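Local coordinates for protein argonaute (Methanocaldococcus jannaschii, PDB 5G5S) that uses short single-stranded DNA guides to bind complementary strands and slice the target DNA, possibly in defence against invading genetic elements, at residues N311-V316 with P323-S328. Sequence-based numbering, arbitrary orientation.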
loop_
_atom_site.group_PDB
_atom_site.type_symbol
_atom_site.label_atom_id
_atom_site.label_comp_id
_atom_site.label_asym_id
_atom_site.label_seq_id
_atom_site.Cartn_x
_atom_site.Cartn_y
_atom_site.Cartn_z
ATOM N N ASN A 311 -10.614 17.016 -13.370
ATOM C CA ASN A 311 -11.587 16.266 -12.588
ATOM C C ASN A 311 -12.371 15.413 -13.581
ATOM O O ASN A 311 -13.433 15.811 -14.061
ATOM C CB ASN A 311 -12.483 17.223 -11.793
ATOM C CG ASN A 311 -13.426 16.534 -10.840
ATOM O OD1 ASN A 311 -13.077 15.547 -10.181
ATOM N ND2 ASN A 311 -14.630 17.075 -10.718
ATOM N N THR A 312 -11.782 14.276 -13.962
ATOM C CA THR A 312 -12.321 13.366 -14.968
ATOM C C THR A 312 -13.731 12.891 -14.621
ATOM O O THR A 312 -13.978 12.503 -13.483
ATOM C CB THR A 312 -11.282 12.286 -15.307
ATOM O OG1 THR A 312 -10.117 12.943 -15.818
ATOM C CG2 THR A 312 -11.779 11.253 -16.325
ATOM N N PRO A 313 -14.700 13.015 -15.549
ATOM C CA PRO A 313 -16.051 12.565 -15.220
ATOM C C PRO A 313 -16.155 11.046 -15.252
ATOM O O PRO A 313 -15.290 10.352 -15.800
ATOM C CB PRO A 313 -16.945 13.246 -16.270
ATOM C CG PRO A 313 -16.026 13.843 -17.276
ATOM C CD PRO A 313 -14.615 13.473 -16.950
ATOM N N LEU A 314 -17.207 10.543 -14.609
ATOM C CA LEU A 314 -17.526 9.137 -14.522
ATOM C C LEU A 314 -18.816 8.919 -15.281
ATOM O O LEU A 314 -19.619 9.846 -15.426
ATOM C CB LEU A 314 -17.679 8.702 -13.045
ATOM C CG LEU A 314 -16.462 8.921 -12.129
ATOM C CD1 LEU A 314 -16.875 8.996 -10.671
ATOM C CD2 LEU A 314 -15.398 7.859 -12.338
ATOM N N LEU A 315 -19.003 7.701 -15.792
ATOM C CA LEU A 315 -20.218 7.335 -16.503
ATOM C C LEU A 315 -20.990 6.300 -15.703
ATOM O O LEU A 315 -20.404 5.391 -15.123
ATOM C CB LEU A 315 -19.907 6.814 -17.908
ATOM C CG LEU A 315 -19.410 7.827 -18.927
ATOM C CD1 LEU A 315 -18.895 7.120 -20.160
ATOM C CD2 LEU A 315 -20.513 8.820 -19.323
ATOM N N VAL A 316 -22.305 6.457 -15.672
ATOM C CA VAL A 316 -23.287 5.602 -15.000
ATOM C C VAL A 316 -24.481 5.509 -15.937
ATOM O O VAL A 316 -24.570 6.303 -16.877
ATOM C CB VAL A 316 -23.722 6.177 -13.623
ATOM C CG1 VAL A 316 -22.715 5.841 -12.545
ATOM C CG2 VAL A 316 -23.969 7.683 -13.683
ATOM N N PRO A 323 -25.947 6.020 -20.949
ATOM C CA PRO A 323 -24.838 6.655 -20.206
ATOM C C PRO A 323 -25.003 8.149 -19.915
ATOM O O PRO A 323 -25.474 8.889 -20.774
ATOM C CB PRO A 323 -23.616 6.381 -21.091
ATOM C CG PRO A 323 -23.999 5.191 -21.903
ATOM C CD PRO A 323 -25.455 5.389 -22.187
ATOM N N THR A 324 -24.608 8.577 -18.696
ATOM C CA THR A 324 -24.693 9.961 -18.211
ATOM C C THR A 324 -23.434 10.365 -17.449
ATOM O O THR A 324 -22.924 9.578 -16.649
ATOM C CB THR A 324 -25.903 10.157 -17.286
ATOM O OG1 THR A 324 -26.755 9.011 -17.322
ATOM C CG2 THR A 324 -26.672 11.433 -17.597
ATOM N N LYS A 325 -22.965 11.609 -17.672
ATOM C CA LYS A 325 -21.777 12.167 -17.023
ATOM C C LYS A 325 -22.041 12.576 -15.579
ATOM O O LYS A 325 -22.981 13.320 -15.291
ATOM C CB LYS A 325 -21.186 13.336 -17.827
ATOM C CG LYS A 325 -19.941 12.958 -18.617
ATOM C CD LYS A 325 -19.746 13.851 -19.834
ATOM C CE LYS A 325 -18.816 15.017 -19.587
ATOM N NZ LYS A 325 -17.482 14.799 -20.205
ATOM N N ILE A 326 -21.197 12.063 -14.680
ATOM C CA ILE A 326 -21.186 12.307 -13.244
ATOM C C ILE A 326 -19.746 12.706 -12.907
ATOM O O ILE A 326 -18.823 12.178 -13.523
ATOM C CB ILE A 326 -21.726 11.039 -12.503
ATOM C CG1 ILE A 326 -23.162 11.235 -11.968
ATOM C CG2 ILE A 326 -20.770 10.409 -11.469
ATOM C CD1 ILE A 326 -23.351 12.285 -10.823
ATOM N N TYR A 327 -19.546 13.683 -12.015
ATOM C CA TYR A 327 -18.190 14.134 -11.677
ATOM C C TYR A 327 -17.708 13.617 -10.334
ATOM O O TYR A 327 -16.507 13.634 -10.060
ATOM C CB TYR A 327 -18.071 15.667 -11.784
ATOM C CG TYR A 327 -18.031 16.148 -13.218
ATOM C CD1 TYR A 327 -19.204 16.418 -13.918
ATOM C CD2 TYR A 327 -16.819 16.283 -13.895
ATOM C CE1 TYR A 327 -19.176 16.818 -15.250
ATOM C CE2 TYR A 327 -16.777 16.706 -15.223
ATOM C CZ TYR A 327 -17.960 16.960 -15.901
ATOM O OH TYR A 327 -17.930 17.372 -17.213
ATOM N N SER A 328 -18.643 13.155 -9.496
ATOM C CA SER A 328 -18.347 12.609 -8.173
ATOM C C SER A 328 -19.355 11.514 -7.811
ATOM O O SER A 328 -20.470 11.527 -8.323
ATOM C CB SER A 328 -18.354 13.726 -7.134
ATOM O OG SER A 328 -17.938 13.266 -5.859
#
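Pro313 lies against the aromatic ring of Tyr327, the two side chains running side by side and pointing the same way. Its CB sits over one face in a CH-pi contact, 3.9 Å from the ring centroid and displaced toward the rim, while Pro313 CG approaches Tyr327 CE2 at 3.6 Å. With chi1 at -74°, Tyr327 CG is anti to its own carbonyl carbon, and the end of the side chain comes nearer the facing segment. The backbone O of Asn311 meets the ring edge in its plane, 3.4 Å from Tyr327 CD2. Lys325 flanks Pro313 too: its chain, bent at chi3 and chi4, brings NZ within 3.4 Å of Pro313 CG, and the ammonium group forms a salt bridge with Asp494.

These contacts lie toward the open end of a beta hairpin built from strands 314-317 and 323-326, the latter an outer strand of a small three-stranded antiparallel sheet; along the other edge of strand 314-317, Leu315 pairs through its backbone with Ile492. Leu314 and Ile326 form a hydrogen-bonded pair, with Ile326 N 2.8 Å from Leu314 O at an N-H...O angle of 159°. Leu314, Val316 and Ile326 share one face of the sheet, where the side chains of Val316 and Ile326 cross obliquely, with Val316 CG2 4.0 Å from Ile326 CG1, and Leu314 CB touches Ile326 CG2. On the opposite face, beside Lys325, Leu315 extends CD2 to 4.3 Å from Pro323 CB.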